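2-hydroxyhepta-2,4-diene-1,7-dioate isomerase (Corynebacterium glutamicum, PDB 4DBF) belongs to the fumarylacetoacetate hydrolase (FAH) family, binds magnesium and probably acts as an oxaloacetate decarboxylase, with isomerase activity also assigned to it. Local coordinates at residues G137-K148 against T247-S258; V159-S170 against F189-I200. One frame throughout, in Å; residues are numbered along the deposited sequence.

Interaction 1 (G137-K148 against T247-S258); sequences GELAVVIGKPCK and TLLPGDVIATGS. With MG (magnesium ion), chain C.
Glu138 reaches over the backbone of Gly257, its CG lying 3.2 Å from Gly257 O and its carboxylate running on to the magnesium ion. With the chain extended beyond CG (chi2 -167°), OE2 binds the metal at 2.1 Å. OE1 takes a weak, bent hydrogen bond from Gly257 N (2.8 Å) and a second from a metal-bound water, so OE1 has two donors while OE2 is held by the metal. One residue further along the strand, Leu139 O accepts two donors from Thr256: the backbone N nearly in line with the carbonyl, and OG1 at 2.7 Å, tilted out of the carbonyl plane. A water ties Thr256 OG1 to Leu139 N and Gly257 O. Away from the metal, strands 137-143 and 253-255 pair antiparallel in the beta-rich core of the FAH fold, Val141 and Ile254 exchanging two backbone hydrogen bonds. The face carrying Val141 and Ile254 packs against helix 235-243. Ile143 crosses Leu248 at about a right angle, CG1 4.0 Å from Leu248 CD1, while its CD1 meets Ile254 CD1. Gly251, inside the type II turn 249-252, gives its N-H to Ile143 O. Asp252 OD2 receives Leu249 N from above the carboxylate plane and also forms a salt bridge with Lys82, and OD1 is hydrogen-bonded to Ser81 OG. At the turn itself, Pro146 CD rests 3.9 Å from Pro250 CG.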
loop_
_atom_site.group_PDB
_atom_site.type_symbol
_atom_site.label_atom_id
_atom_site.label_comp_id
_atom_site.label_asym_id
_atom_site.label_seq_id
_atom_site.Cartn_x
_atom_site.Cartn_y
_atom_site.Cartn_z
ATOM N N GLY A 137 13.134 7.950 13.468
ATOM C CA GLY A 137 12.731 6.934 14.399
ATOM C C GLY A 137 11.331 7.138 14.888
ATOM O O GLY A 137 11.015 8.175 15.349
ATOM N N GLU A 138 10.515 6.102 14.804
ATOM C CA GLU A 138 9.134 6.188 15.186
ATOM C C GLU A 138 8.629 4.995 15.931
ATOM O O GLU A 138 9.022 3.907 15.697
ATOM C CB GLU A 138 8.212 6.449 13.986
ATOM C CG GLU A 138 8.779 7.378 12.959
ATOM C CD GLU A 138 7.795 7.893 11.922
ATOM O OE1 GLU A 138 6.621 7.687 11.979
ATOM O OE2 GLU A 138 8.239 8.548 11.024
ATOM N N LEU A 139 7.722 5.246 16.829
ATOM C CA LEU A 139 6.957 4.204 17.428
ATOM C C LEU A 139 5.957 3.645 16.419
ATOM O O LEU A 139 5.235 4.356 15.819
ATOM C CB LEU A 139 6.228 4.726 18.637
ATOM C CG LEU A 139 5.434 3.683 19.365
ATOM C CD1 LEU A 139 6.302 2.620 19.995
ATOM C CD2 LEU A 139 4.533 4.358 20.370
ATOM N N ALA A 140 5.972 2.339 16.264
ATOM C CA ALA A 140 5.137 1.646 15.309
ATOM C C ALA A 140 4.124 0.803 16.025
ATOM O O ALA A 140 4.432 0.171 16.961
ATOM C CB ALA A 140 5.949 0.779 14.372
ATOM N N VAL A 141 2.928 0.822 15.515
ATOM C CA VAL A 141 1.867 0.032 16.050
ATOM C C VAL A 141 1.588 -1.141 15.117
ATOM O O VAL A 141 1.435 -0.965 13.948
ATOM C CB VAL A 141 0.586 0.836 16.172
ATOM C CG1 VAL A 141 -0.510 -0.022 16.692
ATOM C CG2 VAL A 141 0.774 2.043 17.046
ATOM N N VAL A 142 1.497 -2.326 15.662
ATOM C CA VAL A 142 1.092 -3.437 14.853
ATOM C C VAL A 142 -0.337 -3.862 15.175
ATOM O O VAL A 142 -0.652 -4.169 16.286
ATOM C CB VAL A 142 2.041 -4.626 14.978
ATOM C CG1 VAL A 142 1.553 -5.760 14.141
ATOM C CG2 VAL A 142 3.435 -4.237 14.597
ATOM N N ILE A 143 -1.164 -3.840 14.149
ATOM C CA ILE A 143 -2.569 -4.150 14.216
ATOM C C ILE A 143 -2.787 -5.658 14.399
ATOM O O ILE A 143 -2.141 -6.448 13.810
ATOM C CB ILE A 143 -3.347 -3.624 12.989
ATOM C CG1 ILE A 143 -3.356 -2.110 12.932
ATOM C CG2 ILE A 143 -4.787 -4.070 13.034
ATOM C CD1 ILE A 143 -3.837 -1.473 14.188
ATOM N N GLY A 144 -3.709 -5.996 15.267
ATOM C CA GLY A 144 -3.912 -7.350 15.718
ATOM C C GLY A 144 -5.179 -8.034 15.249
ATOM O O GLY A 144 -5.319 -9.207 15.346
ATOM N N LYS A 145 -6.100 -7.253 14.739
ATOM C CA LYS A 145 -7.300 -7.784 14.203
ATOM C C LYS A 145 -7.908 -6.838 13.201
ATOM O O LYS A 145 -7.645 -5.683 13.207
ATOM C CB LYS A 145 -8.244 -8.129 15.328
ATOM C CG LYS A 145 -8.764 -6.959 16.098
ATOM C CD LYS A 145 -9.813 -7.438 17.076
ATOM C CE LYS A 145 -10.925 -6.445 17.229
ATOM N NZ LYS A 145 -11.752 -6.695 18.422
ATOM N N PRO A 146 -8.703 -7.366 12.300
ATOM C CA PRO A 146 -9.278 -6.521 11.272
ATOM C C PRO A 146 -10.165 -5.560 11.952
ATOM O O PRO A 146 -10.808 -5.927 12.875
ATOM C CB PRO A 146 -10.068 -7.463 10.408
ATOM C CG PRO A 146 -10.061 -8.752 11.064
ATOM C CD PRO A 146 -9.333 -8.683 12.346
ATOM N N CYS A 147 -10.159 -4.321 11.523
ATOM C CA CYS A 147 -10.952 -3.328 12.176
ATOM C C CYS A 147 -11.255 -2.172 11.298
ATOM O O CYS A 147 -10.535 -1.903 10.412
ATOM C CB CYS A 147 -10.259 -2.836 13.423
ATOM S SG CYS A 147 -8.598 -2.176 13.156
ATOM N N LYS A 148 -12.317 -1.473 11.606
ATOM C CA LYS A 148 -12.730 -0.285 10.896
ATOM C C LYS A 148 -13.562 0.566 11.840
ATOM O O LYS A 148 -14.163 0.039 12.720
ATOM C CB LYS A 148 -13.514 -0.675 9.677
ATOM C CG LYS A 148 -14.109 0.449 8.887
ATOM C CD LYS A 148 -13.158 1.035 7.867
ATOM C CE LYS A 148 -13.790 2.161 7.083
ATOM N NZ LYS A 148 -14.684 1.621 6.085
ATOM N N THR A 247 -9.989 0.271 6.196
ATOM C CA THR A 247 -9.936 -0.948 6.964
ATOM C C THR A 247 -8.485 -1.305 7.242
ATOM O O THR A 247 -7.680 -1.265 6.362
ATOM C CB THR A 247 -10.601 -2.145 6.238
ATOM O OG1 THR A 247 -11.980 -1.919 6.079
ATOM C CG2 THR A 247 -10.423 -3.411 7.011
ATOM N N LEU A 248 -8.186 -1.663 8.469
ATOM C CA LEU A 248 -6.897 -2.190 8.825
ATOM C C LEU A 248 -6.951 -3.702 9.102
ATOM O O LEU A 248 -7.923 -4.177 9.590
ATOM C CB LEU A 248 -6.331 -1.429 10.011
ATOM C CG LEU A 248 -6.067 0.075 9.884
ATOM C CD1 LEU A 248 -5.534 0.677 11.156
ATOM C CD2 LEU A 248 -5.155 0.338 8.723
ATOM N N LEU A 249 -5.885 -4.411 8.773
ATOM C CA LEU A 249 -5.827 -5.857 8.869
ATOM C C LEU A 249 -4.738 -6.287 9.857
ATOM O O LEU A 249 -3.790 -5.537 10.076
ATOM C CB LEU A 249 -5.515 -6.378 7.468
ATOM C CG LEU A 249 -6.582 -6.037 6.426
ATOM C CD1 LEU A 249 -6.203 -6.507 5.047
ATOM C CD2 LEU A 249 -7.902 -6.689 6.864
ATOM N N PRO A 250 -4.845 -7.515 10.444
ATOM C CA PRO A 250 -3.725 -8.018 11.261
ATOM C C PRO A 250 -2.382 -7.981 10.541
ATOM O O PRO A 250 -2.261 -8.418 9.383
ATOM C CB PRO A 250 -4.087 -9.499 11.568
ATOM C CG PRO A 250 -5.634 -9.580 11.341
ATOM C CD PRO A 250 -5.919 -8.515 10.238
ATOM N N GLY A 251 -1.380 -7.449 11.229
ATOM C CA GLY A 251 -0.075 -7.351 10.623
ATOM C C GLY A 251 0.183 -5.959 10.041
ATOM O O GLY A 251 1.351 -5.597 9.888
ATOM N N ASP A 252 -0.864 -5.226 9.728
ATOM C CA ASP A 252 -0.705 -3.838 9.192
ATOM C C ASP A 252 0.066 -2.967 10.232
ATOM O O ASP A 252 -0.075 -3.142 11.453
ATOM C CB ASP A 252 -2.044 -3.165 8.929
ATOM C CG ASP A 252 -2.645 -3.531 7.579
ATOM O OD1 ASP A 252 -1.983 -4.240 6.794
ATOM O OD2 ASP A 252 -3.758 -3.095 7.328
ATOM N N VAL A 253 0.850 -1.999 9.756
ATOM C CA VAL A 253 1.724 -1.299 10.669
ATOM C C VAL A 253 1.386 0.200 10.617
ATOM O O VAL A 253 1.142 0.731 9.507
ATOM C CB VAL A 253 3.209 -1.538 10.274
ATOM C CG1 VAL A 253 4.093 -0.494 11.014
ATOM C CG2 VAL A 253 3.686 -3.060 10.505
ATOM N N ILE A 254 1.345 0.873 11.784
ATOM C CA ILE A 254 1.131 2.346 11.762
ATOM C C ILE A 254 2.400 2.993 12.268
ATOM O O ILE A 254 2.862 2.680 13.356
ATOM C CB ILE A 254 -0.099 2.767 12.633
ATOM C CG1 ILE A 254 -1.372 2.122 12.094
ATOM C CG2 ILE A 254 -0.242 4.358 12.713
ATOM C CD1 ILE A 254 -2.555 2.297 13.128
ATOM N N ALA A 255 2.935 3.947 11.491
ATOM C CA ALA A 255 4.116 4.651 11.928
ATOM C C ALA A 255 3.595 5.984 12.514
ATOM O O ALA A 255 2.977 6.759 11.774
ATOM C CB ALA A 255 4.995 4.949 10.709
ATOM N N THR A 256 3.763 6.182 13.814
ATOM C CA THR A 256 3.028 7.260 14.558
ATOM C C THR A 256 3.729 8.646 14.546
ATOM O O THR A 256 3.233 9.634 15.152
ATOM C CB THR A 256 2.712 6.815 16.023
ATOM O OG1 THR A 256 3.939 6.542 16.715
ATOM C CG2 THR A 256 1.852 5.531 15.984
ATOM N N GLY A 257 4.901 8.736 13.934
ATOM C CA GLY A 257 5.466 10.044 13.615
ATOM C C GLY A 257 6.816 10.313 14.247
ATOM O O GLY A 257 7.365 9.464 14.981
ATOM N N SER A 258 7.369 11.490 13.915
ATOM C CA SER A 258 8.703 11.906 14.368
ATOM C C SER A 258 8.879 13.388 14.042
ATOM O O SER A 258 8.125 13.934 13.233
ATOM C CB SER A 258 9.807 11.122 13.667
ATOM O OG SER A 258 9.914 11.448 12.319
HETATM MG MG MG C . 7.629 9.854 9.444
HETATM O O HOH W 1 5.658 9.056 9.827
HETATM O O HOH W 2 6.409 8.064 16.984
HETATM O O HOH W 3 7.657 11.309 10.878
HETATM O O HOH W 4 6.733 11.239 8.205
#

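Interaction 2 (V159-S170 against F189-I200); sequences VLGFTIINDVSS and FGPIGPWIETDI. With MG (magnesium ion), chain C.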
loop_
_atom_site.group_PDB
_atom_site.type_symbol
_atom_site.label_atom_id
_atom_site.label_comp_id
_atom_site.label_asym_id
_atom_site.label_seq_id
_atom_site.Cartn_x
_atom_site.Cartn_y
_atom_site.Cartn_z
ATOM N N VAL A 159 -4.752 -3.397 18.826
ATOM C CA VAL A 159 -3.328 -3.511 18.654
ATOM C C VAL A 159 -2.692 -4.782 19.236
ATOM O O VAL A 159 -2.930 -5.155 20.352
ATOM C CB VAL A 159 -2.511 -2.217 18.913
ATOM C CG1 VAL A 159 -3.321 -0.951 19.000
ATOM C CG2 VAL A 159 -1.412 -2.365 19.930
ATOM N N LEU A 160 -1.894 -5.421 18.410
ATOM C CA LEU A 160 -1.107 -6.528 18.825
ATOM C C LEU A 160 0.008 -6.074 19.744
ATOM O O LEU A 160 0.205 -6.636 20.751
ATOM C CB LEU A 160 -0.519 -7.275 17.636
ATOM C CG LEU A 160 0.408 -8.426 17.943
ATOM C CD1 LEU A 160 -0.229 -9.523 18.735
ATOM C CD2 LEU A 160 1.167 -8.974 16.761
ATOM N N GLY A 161 0.747 -5.075 19.326
ATOM C CA GLY A 161 1.849 -4.589 20.126
ATOM C C GLY A 161 2.592 -3.467 19.437
ATOM O O GLY A 161 2.115 -2.906 18.414
ATOM N N PHE A 162 3.748 -3.129 20.001
ATOM C CA PHE A 162 4.488 -1.967 19.532
ATOM C C PHE A 162 5.786 -2.486 18.949
ATOM O O PHE A 162 6.301 -3.472 19.435
ATOM C CB PHE A 162 4.839 -0.984 20.692
ATOM C CG PHE A 162 3.663 -0.144 21.134
ATOM C CD1 PHE A 162 2.690 0.262 20.231
ATOM C CD2 PHE A 162 3.526 0.245 22.469
ATOM C CE1 PHE A 162 1.558 1.015 20.662
ATOM C CE2 PHE A 162 2.424 1.038 22.881
ATOM C CZ PHE A 162 1.443 1.399 21.968
ATOM N N THR A 163 6.314 -1.804 17.926
ATOM C CA THR A 163 7.662 -2.080 17.457
ATOM C C THR A 163 8.321 -0.779 17.040
ATOM O O THR A 163 7.770 0.271 17.281
ATOM C CB THR A 163 7.639 -3.208 16.329
ATOM O OG1 THR A 163 8.982 -3.610 16.051
ATOM C CG2 THR A 163 6.959 -2.706 15.079
ATOM N N ILE A 164 9.502 -0.821 16.451
ATOM C CA ILE A 164 10.139 0.401 16.016
ATOM C C ILE A 164 10.089 0.400 14.496
ATOM O O ILE A 164 10.216 -0.681 13.850
ATOM C CB ILE A 164 11.625 0.455 16.475
ATOM C CG1 ILE A 164 11.759 0.190 17.999
ATOM C CG2 ILE A 164 12.223 1.829 16.049
ATOM C CD1 ILE A 164 13.246 0.055 18.455
ATOM N N ILE A 165 9.902 1.577 13.911
ATOM C CA ILE A 165 10.084 1.748 12.449
ATOM C C ILE A 165 11.070 2.893 12.175
ATOM O O ILE A 165 11.109 3.871 12.904
ATOM C CB ILE A 165 8.724 1.935 11.708
ATOM C CG1 ILE A 165 8.974 2.034 10.183
ATOM C CG2 ILE A 165 7.913 3.226 12.216
ATOM C CD1 ILE A 165 7.730 1.991 9.339
ATOM N N ASN A 166 11.897 2.743 11.141
ATOM C CA ASN A 166 12.763 3.831 10.679
ATOM C C ASN A 166 12.087 4.312 9.377
ATOM O O ASN A 166 12.108 3.588 8.355
ATOM C CB ASN A 166 14.215 3.294 10.463
ATOM C CG ASN A 166 15.176 4.396 10.168
ATOM O OD1 ASN A 166 14.745 5.505 9.794
ATOM N ND2 ASN A 166 16.481 4.127 10.306
ATOM N N ASP A 167 11.427 5.477 9.402
ATOM C CA ASP A 167 10.681 5.952 8.218
ATOM C C ASP A 167 11.712 6.733 7.363
ATOM O O ASP A 167 11.797 7.974 7.431
ATOM C CB ASP A 167 9.504 6.835 8.689
ATOM C CG ASP A 167 8.710 7.441 7.559
ATOM O OD1 ASP A 167 8.806 7.020 6.390
ATOM O OD2 ASP A 167 7.946 8.391 7.825
ATOM N N VAL A 168 12.464 6.002 6.555
ATOM C CA VAL A 168 13.608 6.580 5.815
ATOM C C VAL A 168 12.978 7.388 4.691
ATOM O O VAL A 168 12.007 6.938 4.122
ATOM C CB VAL A 168 14.449 5.443 5.241
ATOM C CG1 VAL A 168 15.556 5.991 4.370
ATOM C CG2 VAL A 168 15.043 4.588 6.443
ATOM N N SER A 169 13.514 8.576 4.403
ATOM C CA SER A 169 12.876 9.536 3.516
ATOM C C SER A 169 13.973 10.325 2.742
ATOM O O SER A 169 14.869 10.902 3.408
ATOM C CB SER A 169 12.134 10.594 4.383
ATOM O OG SER A 169 11.461 9.974 5.525
ATOM N N SER A 170 13.884 10.338 1.411
ATOM C CA SER A 170 14.729 11.241 0.582
ATOM C C SER A 170 14.085 12.628 0.665
ATOM O O SER A 170 13.007 12.836 0.088
ATOM C CB SER A 170 14.725 10.797 -0.877
ATOM O OG SER A 170 15.362 11.796 -1.718
ATOM N N PHE A 189 13.341 1.301 2.459
ATOM C CA PHE A 189 13.201 2.558 3.179
ATOM C C PHE A 189 12.234 2.423 4.384
ATOM O O PHE A 189 11.883 3.425 4.991
ATOM C CB PHE A 189 12.690 3.643 2.218
ATOM C CG PHE A 189 13.777 4.306 1.491
ATOM C CD1 PHE A 189 14.972 3.610 1.254
ATOM C CD2 PHE A 189 13.667 5.665 1.140
ATOM C CE1 PHE A 189 16.040 4.262 0.599
ATOM C CE2 PHE A 189 14.705 6.321 0.484
ATOM C CZ PHE A 189 15.899 5.619 0.174
ATOM N N GLY A 190 11.837 1.189 4.736
ATOM C CA GLY A 190 11.068 0.993 5.981
ATOM C C GLY A 190 11.630 -0.126 6.878
ATOM O O GLY A 190 10.901 -1.079 7.190
ATOM N N PRO A 191 12.846 0.006 7.370
ATOM C CA PRO A 191 13.169 -0.965 8.452
ATOM C C PRO A 191 12.186 -1.030 9.649
ATOM O O PRO A 191 11.691 0.011 10.108
ATOM C CB PRO A 191 14.521 -0.539 8.944
ATOM C CG PRO A 191 15.082 0.354 7.798
ATOM C CD PRO A 191 13.892 1.036 7.215
ATOM N N ILE A 192 11.863 -2.234 10.075
ATOM C CA ILE A 192 11.000 -2.478 11.215
ATOM C C ILE A 192 11.546 -3.576 12.139
ATOM O O ILE A 192 12.061 -4.536 11.671
ATOM C CB ILE A 192 9.593 -2.866 10.779
ATOM C CG1 ILE A 192 8.992 -1.799 9.906
ATOM C CG2 ILE A 192 8.697 -3.030 11.953
ATOM C CD1 ILE A 192 7.737 -2.241 9.215
ATOM N N GLY A 193 11.404 -3.377 13.437
ATOM C CA GLY A 193 11.928 -4.284 14.419
ATOM C C GLY A 193 12.289 -3.648 15.726
ATOM O O GLY A 193 12.051 -2.507 15.918
ATOM N N PRO A 194 12.891 -4.409 16.619
ATOM C CA PRO A 194 13.356 -5.765 16.349
ATOM C C PRO A 194 12.366 -6.878 16.624
ATOM O O PRO A 194 12.596 -7.962 16.218
ATOM C CB PRO A 194 14.493 -5.920 17.329
ATOM C CG PRO A 194 14.076 -5.117 18.455
ATOM C CD PRO A 194 13.435 -3.912 17.879
ATOM N N TRP A 195 11.304 -6.576 17.325
ATOM C CA TRP A 195 10.260 -7.498 17.617
ATOM C C TRP A 195 9.087 -6.714 18.079
ATOM O O TRP A 195 9.173 -5.532 18.195
ATOM C CB TRP A 195 10.698 -8.493 18.676
ATOM C CG TRP A 195 11.383 -7.847 19.830
ATOM C CD1 TRP A 195 10.870 -6.931 20.698
ATOM C CD2 TRP A 195 12.758 -8.019 20.245
ATOM N NE1 TRP A 195 11.796 -6.558 21.593
ATOM C CE2 TRP A 195 12.943 -7.169 21.370
ATOM C CE3 TRP A 195 13.793 -8.763 19.812
ATOM C CZ2 TRP A 195 14.128 -7.102 22.029
ATOM C CZ3 TRP A 195 14.982 -8.683 20.467
ATOM C CH2 TRP A 195 15.144 -7.874 21.559
ATOM N N ILE A 196 7.981 -7.363 18.321
ATOM C CA ILE A 196 6.769 -6.681 18.648
ATOM C C ILE A 196 6.516 -6.882 20.186
ATOM O O ILE A 196 6.430 -8.025 20.676
ATOM C CB ILE A 196 5.624 -7.246 17.849
ATOM C CG1 ILE A 196 5.841 -6.918 16.324
ATOM C CG2 ILE A 196 4.264 -6.679 18.364
ATOM C CD1 ILE A 196 4.927 -7.727 15.492
ATOM N N GLU A 197 6.451 -5.768 20.912
ATOM C CA GLU A 197 6.211 -5.817 22.374
ATOM C C GLU A 197 4.706 -5.777 22.590
ATOM O O GLU A 197 4.071 -4.765 22.309
ATOM C CB GLU A 197 6.875 -4.644 23.100
ATOM C CG GLU A 197 6.525 -4.588 24.645
ATOM C CD GLU A 197 6.904 -5.915 25.349
ATOM O OE1 GLU A 197 8.111 -6.204 25.492
ATOM O OE2 GLU A 197 6.028 -6.710 25.709
ATOM N N THR A 198 4.132 -6.868 23.081
ATOM C CA THR A 198 2.656 -6.962 23.203
ATOM C C THR A 198 2.186 -6.444 24.612
ATOM O O THR A 198 1.016 -6.146 24.814
ATOM C CB THR A 198 2.137 -8.380 23.036
ATOM O OG1 THR A 198 2.518 -9.161 24.190
ATOM C CG2 THR A 198 2.676 -9.030 21.695
ATOM N N ASP A 199 3.101 -6.303 25.555
ATOM C CA ASP A 199 2.700 -5.670 26.873
ATOM C C ASP A 199 2.671 -4.159 26.642
ATOM O O ASP A 199 3.594 -3.456 26.969
ATOM C CB ASP A 199 3.685 -6.082 27.988
ATOM C CG ASP A 199 3.324 -5.501 29.389
ATOM O OD1 ASP A 199 2.263 -4.838 29.567
ATOM O OD2 ASP A 199 4.178 -5.708 30.280
ATOM N N ILE A 200 1.617 -3.657 26.023
ATOM C CA ILE A 200 1.651 -2.244 25.627
ATOM C C ILE A 200 1.537 -1.244 26.791
ATOM O O ILE A 200 1.931 -0.080 26.654
ATOM C CB ILE A 200 0.634 -1.912 24.546
ATOM C CG1 ILE A 200 -0.762 -2.368 24.970
ATOM C CG2 ILE A 200 1.078 -2.503 23.162
ATOM C CD1 ILE A 200 -1.803 -1.400 24.466
HETATM MG MG MG C . 7.629 9.854 9.444
HETATM O O HOH W 4 6.733 11.239 8.205
HETATM O O HOH W 1 5.658 9.056 9.827
HETATM O O HOH W 3 7.657 11.309 10.878
#
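A chi1 of -171° swings Thr163 OG1 away from its own amide and across to Trp195 O, 2.9 Å away, where it sits above that carbonyl's plane; its CG2 meets Ile192 CG2 at 3.6 Å. In Val168 a chi1 of 175° sets the CG1 methyl over the centre of the Phe189 ring, 3.7 Å from the centroid, in a CH-pi contact. At the far end Ile200 CG2 covers a face of Phe162, offset toward the rim and 3.7 Å from CD2. Between the rings the strands run antiparallel. Phe162 and Glu197 exchange two backbone hydrogen bonds, as do Ile164 and Gly193, and the register shift between these pairs is a beta bulge beside the cis peptide before Pro194. Gly161 CA lies 3.1 Å from Glu197 O, and Ile196 CG2 also packs on this CA. Ile165 and Ile192 lie side by side, CG1 to CG1 at 3.8 Å. Beyond the paired strand, Asp167 points away from 189-200; its OD2 binds magnesium at 2.2 Å, while OD1 forms a salt bridge with Lys112. Lys112 also bonds Phe189 O, linking the second strand to this carboxylate. With Glu136 and Glu138, Asp167 completes the acidic magnesium site characteristic of the FAH family.

How the interactions relate
Interactions 1 and 2 lie side by side in the same sheet, with centres about 9 Å apart. Strand 133-143 pairs antiparallel with strand 159-170, so the order across the core is 253-255, 133-143, 159-170, 190-197. At one end of the seam, Val142 O lies 2.8 Å from Leu160 N and Val142 N 2.9 Å from Gly161 O, both probable hydrogen bonds at a classic beta bulge. Along the chain, interaction 2 is nested within the loop closed by interaction 1. Both reach the magnesium ion, Glu138 from one and Asp167 from the other, with Glu138 OE2 3.2 Å from Asp167 CB. Glu136 and three waters complete its six-atom coordination shell.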